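Local coordinates for carbohydrate binding protein, putative, cpb33A (Cellvibrio japonicus, PDB 5FJQ) that probably acts as a copper-dependent lytic polysaccharide monooxygenase in chitin utilization, this chain being the catalytic AA10-type domain of a longer protein, at residues Ala99-Tyr104 against Trp163-Ala168; Glu91-Asn96 against Glu137-His142. One frame throughout, in Å; residues are numbered along the deposited sequence.

How the contacts relate
Contact 1 and contact 2 lie about 15 Å apart, centre to centre, in a single lytic polysaccharide monooxygenase domain. Along the chain their segments alternate: 91-96, 99-104, 137-142, 163-168. Contact 2 pairs two strands of the three-stranded antiparallel sheet, 88-96 and 139-146, whereas contact 1 joins the start of strand 102-109, in the other sheet, to the loop between strands 152-161 and 169-178. The short link from strand 88-96 to strand 102-109 carries the copper ligand His100, so strand 88-96 of contact 2 runs on toward the metal site, the Asn96 side chain about 8 Å from the copper, and contact 1 flanks it. The two touch where Ala99 CB packs on Glu137 O at 3.6 Å.

Contact 1: residues Ala99-Tyr104 against Trp163-Ala168; sequences AHKTKY and WDRDAA. With CU (copper (II) ion), chain D.
The backbones of Ala99-Tyr104 and Trp163-Ala168 approach most closely at Lys101 and Asp166, with CA atoms 6.1 Å apart, the second segment being irregular loop and the first turning a corner at Lys103. Asp166, its CG anti to the backbone N (chi1 -174°), offers the anti lone pair of OD2 to Lys101 N at 3.0 Å and 159°. The same oxygen accepts from a water 2.8 Å away, which in turn accepts the N-H of His100 ND1 in the ring plane, 2.8 Å from the water oxygen. With NE2 of His100 on the copper at 1.9 Å and His1 completing the site, Asp166 thus reaches the copper ligand through water, as a second-shell residue that probably helps fix the rotation of the imidazole and may polarise it; its OD1 pairs with Arg161.

Lys103, bent at chi2 and chi3, lays CE over one face of the Trp163 six-membered ring, 3.8 Å from its centroid, in a CH-pi contact. Its NZ makes a cation-pi interaction with that ring and a salt bridge to Asp164 OD2 at 3.0 Å. Lys101 passes across the Arg165 guanidinium, CB over one face; the two like charges lie close, but Arg165 forms salt bridges with Asp162 and Asp135, and Lys101 NZ is hydrogen-bonded to Gln136. The loop is thereby held beside strand 102-109, whose Lys103 and Tyr104 form a classic bulge opposite Gln160 of strand 152-161.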
# COMPACT_ATOMS: atom_id res chain seq x y z
N ALA A 99 15.21 -8.71 -0.47
CA ALA A 99 14.81 -9.04 -1.85
C ALA A 99 14.19 -10.44 -1.99
O ALA A 99 14.45 -11.32 -1.19
CB ALA A 99 15.98 -8.90 -2.76
N HIS A 100 13.34 -10.62 -3.01
CA HIS A 100 12.73 -11.90 -3.29
C HIS A 100 12.58 -12.02 -4.81
O HIS A 100 12.63 -11.00 -5.54
CB HIS A 100 11.39 -12.04 -2.59
CG HIS A 100 11.47 -12.03 -1.09
ND1 HIS A 100 12.31 -12.88 -0.39
CD2 HIS A 100 10.84 -11.29 -0.15
CE1 HIS A 100 12.15 -12.69 0.92
NE2 HIS A 100 11.28 -11.70 1.08
N LYS A 101 12.43 -13.28 -5.30
CA LYS A 101 12.05 -13.51 -6.70
C LYS A 101 10.59 -13.09 -6.76
O LYS A 101 9.87 -13.30 -5.82
CB LYS A 101 12.26 -14.97 -7.14
CG LYS A 101 13.64 -15.50 -6.81
CD LYS A 101 14.10 -16.53 -7.82
CE LYS A 101 15.63 -16.65 -7.89
NZ LYS A 101 16.23 -15.60 -8.78
N THR A 102 10.19 -12.41 -7.84
CA THR A 102 8.90 -11.67 -7.95
C THR A 102 8.09 -12.23 -9.10
O THR A 102 8.59 -12.32 -10.24
CB THR A 102 9.16 -10.16 -8.20
OG1 THR A 102 9.83 -9.62 -7.05
CG2 THR A 102 7.89 -9.38 -8.43
N LYS A 103 6.84 -12.58 -8.81
CA LYS A 103 5.83 -12.88 -9.83
C LYS A 103 5.35 -11.56 -10.42
O LYS A 103 5.23 -11.40 -11.67
CB LYS A 103 4.70 -13.69 -9.22
CG LYS A 103 3.76 -14.29 -10.25
CD LYS A 103 4.44 -15.37 -11.06
CE LYS A 103 4.01 -16.75 -10.61
NZ LYS A 103 4.91 -17.80 -11.17
N TYR A 104 5.13 -10.57 -9.56
CA TYR A 104 4.73 -9.20 -10.01
C TYR A 104 4.67 -8.14 -8.92
O TYR A 104 4.46 -8.45 -7.71
CB TYR A 104 3.35 -9.23 -10.69
CG TYR A 104 2.24 -9.82 -9.86
CD1 TYR A 104 1.65 -9.09 -8.80
CD2 TYR A 104 1.70 -11.04 -10.18
CE1 TYR A 104 0.59 -9.60 -8.08
CE2 TYR A 104 0.64 -11.58 -9.48
CZ TYR A 104 0.09 -10.86 -8.41
OH TYR A 104 -0.91 -11.43 -7.71
N TRP A 163 6.14 -17.85 -6.20
CA TRP A 163 6.08 -19.06 -5.39
C TRP A 163 6.64 -20.27 -6.16
O TRP A 163 6.91 -21.32 -5.57
CB TRP A 163 4.66 -19.36 -4.90
CG TRP A 163 3.78 -19.64 -6.02
CD1 TRP A 163 3.58 -20.85 -6.63
CD2 TRP A 163 2.98 -18.69 -6.73
NE1 TRP A 163 2.69 -20.71 -7.69
CE2 TRP A 163 2.30 -19.40 -7.78
CE3 TRP A 163 2.77 -17.29 -6.60
CZ2 TRP A 163 1.42 -18.76 -8.65
CZ3 TRP A 163 1.91 -16.66 -7.47
CH2 TRP A 163 1.22 -17.39 -8.49
N ASP A 164 6.78 -20.16 -7.48
CA ASP A 164 7.39 -21.25 -8.26
C ASP A 164 8.88 -21.22 -8.14
O ASP A 164 9.54 -22.26 -8.28
CB ASP A 164 7.04 -21.12 -9.73
CG ASP A 164 5.63 -21.54 -10.01
OD1 ASP A 164 5.24 -22.63 -9.53
OD2 ASP A 164 4.93 -20.76 -10.68
N ARG A 165 9.43 -20.05 -7.85
CA ARG A 165 10.86 -19.90 -7.94
C ARG A 165 11.46 -19.73 -6.57
O ARG A 165 12.67 -19.59 -6.43
CB ARG A 165 11.23 -18.72 -8.89
CG ARG A 165 10.89 -18.97 -10.37
CD ARG A 165 11.56 -18.02 -11.34
NE ARG A 165 10.86 -16.73 -11.43
CZ ARG A 165 11.40 -15.53 -11.19
NH1 ARG A 165 12.69 -15.44 -10.85
NH2 ARG A 165 10.65 -14.41 -11.30
N ASP A 166 10.61 -19.67 -5.54
CA ASP A 166 11.05 -19.05 -4.30
C ASP A 166 10.15 -19.38 -3.13
O ASP A 166 10.45 -20.34 -2.43
CB ASP A 166 11.27 -17.52 -4.50
CG ASP A 166 11.87 -16.84 -3.29
OD1 ASP A 166 12.06 -17.47 -2.21
OD2 ASP A 166 12.13 -15.62 -3.40
N ALA A 167 9.10 -18.58 -2.88
CA ALA A 167 8.14 -18.83 -1.82
C ALA A 167 6.89 -17.98 -2.08
O ALA A 167 6.96 -16.94 -2.79
CB ALA A 167 8.71 -18.50 -0.44
N ALA A 168 5.77 -18.44 -1.53
CA ALA A 168 4.47 -17.79 -1.65
C ALA A 168 4.38 -16.76 -0.53
O ALA A 168 4.53 -17.06 0.63
CB ALA A 168 3.34 -18.81 -1.52
CU CU D . 10.58 -10.75 2.58
O HOH W 1 13.98 -14.78 -1.48

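Contact 2: residues Glu91-Asn96 against Glu137-His142; sequences EFVWTN and EWVSTH
Strands 91-96 and 139-142 run antiparallel, their axes 4.7 Å apart at an angle of 164°. Phe92 and His142 form a hydrogen-bonded pair in which each N-H reaches the other's carbonyl, and Trp94 with Ser140 repeats it, Trp94 N lying 2.8 Å from Ser140 O. Asn96 N donates to Trp138 O at 3.1 Å from above the carbonyl plane.

Asn96 prolongs this ladder with its side chain. CG stands anti to the carbonyl carbon (chi1 -58°), and both ND2 hydrogen bonds lie near the amide plane: a straight one to Glu137 O at 3.0 Å (166°) and a more bent one to Ser140 OG at 3.1 Å. Ser140 OG donates to Glu137 OE1, 2.8 Å away and above the carboxylate plane, so amide, hydroxyl and carboxylate form a chain at the start of strand 139-146.

On the buried face, Trp94 CD1 comes up to the edge of the His142 ring, 3.8 Å from CE1, the two rings set obliquely; Ser157 accepts from Trp94 NE1, and His142 ND1 is hydrogen-bonded to Tyr107. On the other face Val93 CG1 packs tightly against Val139 CG1 at 3.5 Å, and Thr95 OG1 is hydrogen-bonded to Ser5. With strand 2-6 along the other side of 88-96, the pair makes a three-stranded sheet, packed through Phe92, Trp94 and His142 against the second sheet, as in the immunoglobulin-like beta-sandwich core of lytic polysaccharide monooxygenases.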
# COMPACT_ATOMS: atom_id res chain seq x y z
N GLU A 91 6.60 7.72 -11.11
CA GLU A 91 7.38 6.62 -10.48
C GLU A 91 6.89 6.27 -9.04
O GLU A 91 6.63 7.15 -8.19
CB GLU A 91 8.90 6.88 -10.41
CG GLU A 91 9.52 7.42 -11.68
CD GLU A 91 10.98 7.07 -11.83
OE1 GLU A 91 11.71 6.95 -10.80
OE2 GLU A 91 11.39 6.86 -12.99
N PHE A 92 6.79 4.97 -8.83
CA PHE A 92 6.54 4.32 -7.54
C PHE A 92 7.71 3.39 -7.23
O PHE A 92 8.17 2.61 -8.07
CB PHE A 92 5.22 3.53 -7.57
CG PHE A 92 4.00 4.41 -7.61
CD1 PHE A 92 3.60 5.03 -8.79
CD2 PHE A 92 3.31 4.67 -6.47
CE1 PHE A 92 2.48 5.86 -8.80
CE2 PHE A 92 2.19 5.51 -6.46
CZ PHE A 92 1.78 6.11 -7.63
N VAL A 93 8.20 3.49 -6.01
CA VAL A 93 9.44 2.85 -5.72
C VAL A 93 9.21 2.03 -4.50
O VAL A 93 8.71 2.58 -3.51
CB VAL A 93 10.55 3.90 -5.38
CG1 VAL A 93 11.79 3.18 -4.84
CG2 VAL A 93 10.87 4.83 -6.59
N TRP A 94 9.62 0.76 -4.57
CA TRP A 94 9.56 -0.14 -3.41
C TRP A 94 10.98 -0.22 -2.89
O TRP A 94 11.90 -0.54 -3.65
CB TRP A 94 9.08 -1.56 -3.77
CG TRP A 94 7.58 -1.76 -3.91
CD1 TRP A 94 6.85 -1.40 -4.96
CD2 TRP A 94 6.69 -2.48 -3.02
NE1 TRP A 94 5.52 -1.74 -4.80
CE2 TRP A 94 5.40 -2.45 -3.63
CE3 TRP A 94 6.86 -3.15 -1.78
CZ2 TRP A 94 4.28 -3.03 -3.05
CZ3 TRP A 94 5.76 -3.73 -1.21
CH2 TRP A 94 4.46 -3.65 -1.82
N THR A 95 11.16 0.11 -1.63
CA THR A 95 12.43 -0.14 -0.97
C THR A 95 12.28 -1.47 -0.26
O THR A 95 11.49 -1.61 0.69
CB THR A 95 12.78 0.99 0.02
OG1 THR A 95 12.95 2.17 -0.75
CG2 THR A 95 14.09 0.67 0.73
N ASN A 96 13.03 -2.44 -0.76
CA ASN A 96 13.03 -3.77 -0.27
C ASN A 96 14.11 -4.00 0.78
O ASN A 96 15.28 -3.81 0.50
CB ASN A 96 13.16 -4.72 -1.47
CG ASN A 96 12.04 -4.51 -2.45
OD1 ASN A 96 11.02 -3.93 -2.06
ND2 ASN A 96 12.26 -4.83 -3.73
N GLU A 137 15.60 -7.66 -6.25
CA GLU A 137 15.87 -6.28 -6.48
C GLU A 137 15.90 -5.65 -5.13
O GLU A 137 15.01 -5.82 -4.37
CB GLU A 137 14.71 -5.66 -7.21
CG GLU A 137 14.74 -5.98 -8.71
CD GLU A 137 13.50 -5.50 -9.38
OE1 GLU A 137 12.36 -5.78 -8.89
OE2 GLU A 137 13.66 -4.87 -10.43
N TRP A 138 16.96 -4.90 -4.84
CA TRP A 138 16.94 -4.13 -3.64
C TRP A 138 15.97 -2.98 -3.72
O TRP A 138 15.43 -2.53 -2.69
CB TRP A 138 18.37 -3.64 -3.36
CG TRP A 138 19.27 -4.78 -2.93
CD1 TRP A 138 20.36 -5.28 -3.60
CD2 TRP A 138 19.12 -5.59 -1.74
NE1 TRP A 138 20.91 -6.32 -2.89
CE2 TRP A 138 20.17 -6.54 -1.74
CE3 TRP A 138 18.19 -5.59 -0.66
CZ2 TRP A 138 20.33 -7.48 -0.70
CZ3 TRP A 138 18.35 -6.52 0.37
CH2 TRP A 138 19.41 -7.46 0.34
N VAL A 139 15.79 -2.45 -4.93
CA VAL A 139 14.88 -1.37 -5.14
C VAL A 139 14.09 -1.71 -6.38
O VAL A 139 14.64 -2.18 -7.38
CB VAL A 139 15.58 -0.01 -5.34
CG1 VAL A 139 14.49 1.05 -5.45
CG2 VAL A 139 16.50 0.36 -4.16
N SER A 140 12.79 -1.52 -6.32
CA SER A 140 11.91 -1.95 -7.40
C SER A 140 11.16 -0.72 -7.86
O SER A 140 10.45 -0.10 -7.10
CB SER A 140 10.92 -3.04 -6.89
OG SER A 140 11.52 -4.27 -6.70
N THR A 141 11.35 -0.33 -9.12
CA THR A 141 10.75 0.88 -9.60
C THR A 141 9.74 0.61 -10.72
O THR A 141 10.02 -0.09 -11.69
CB THR A 141 11.79 1.94 -10.12
OG1 THR A 141 12.77 2.15 -9.10
CG2 THR A 141 11.08 3.18 -10.30
N HIS A 142 8.56 1.19 -10.54
CA HIS A 142 7.49 0.99 -11.49
C HIS A 142 6.97 2.37 -11.90
O HIS A 142 6.56 3.16 -11.09
CB HIS A 142 6.44 0.13 -10.81
CG HIS A 142 7.04 -1.09 -10.17
ND1 HIS A 142 7.05 -1.29 -8.80
CD2 HIS A 142 7.69 -2.14 -10.71
CE1 HIS A 142 7.68 -2.42 -8.53
NE2 HIS A 142 8.05 -2.97 -9.67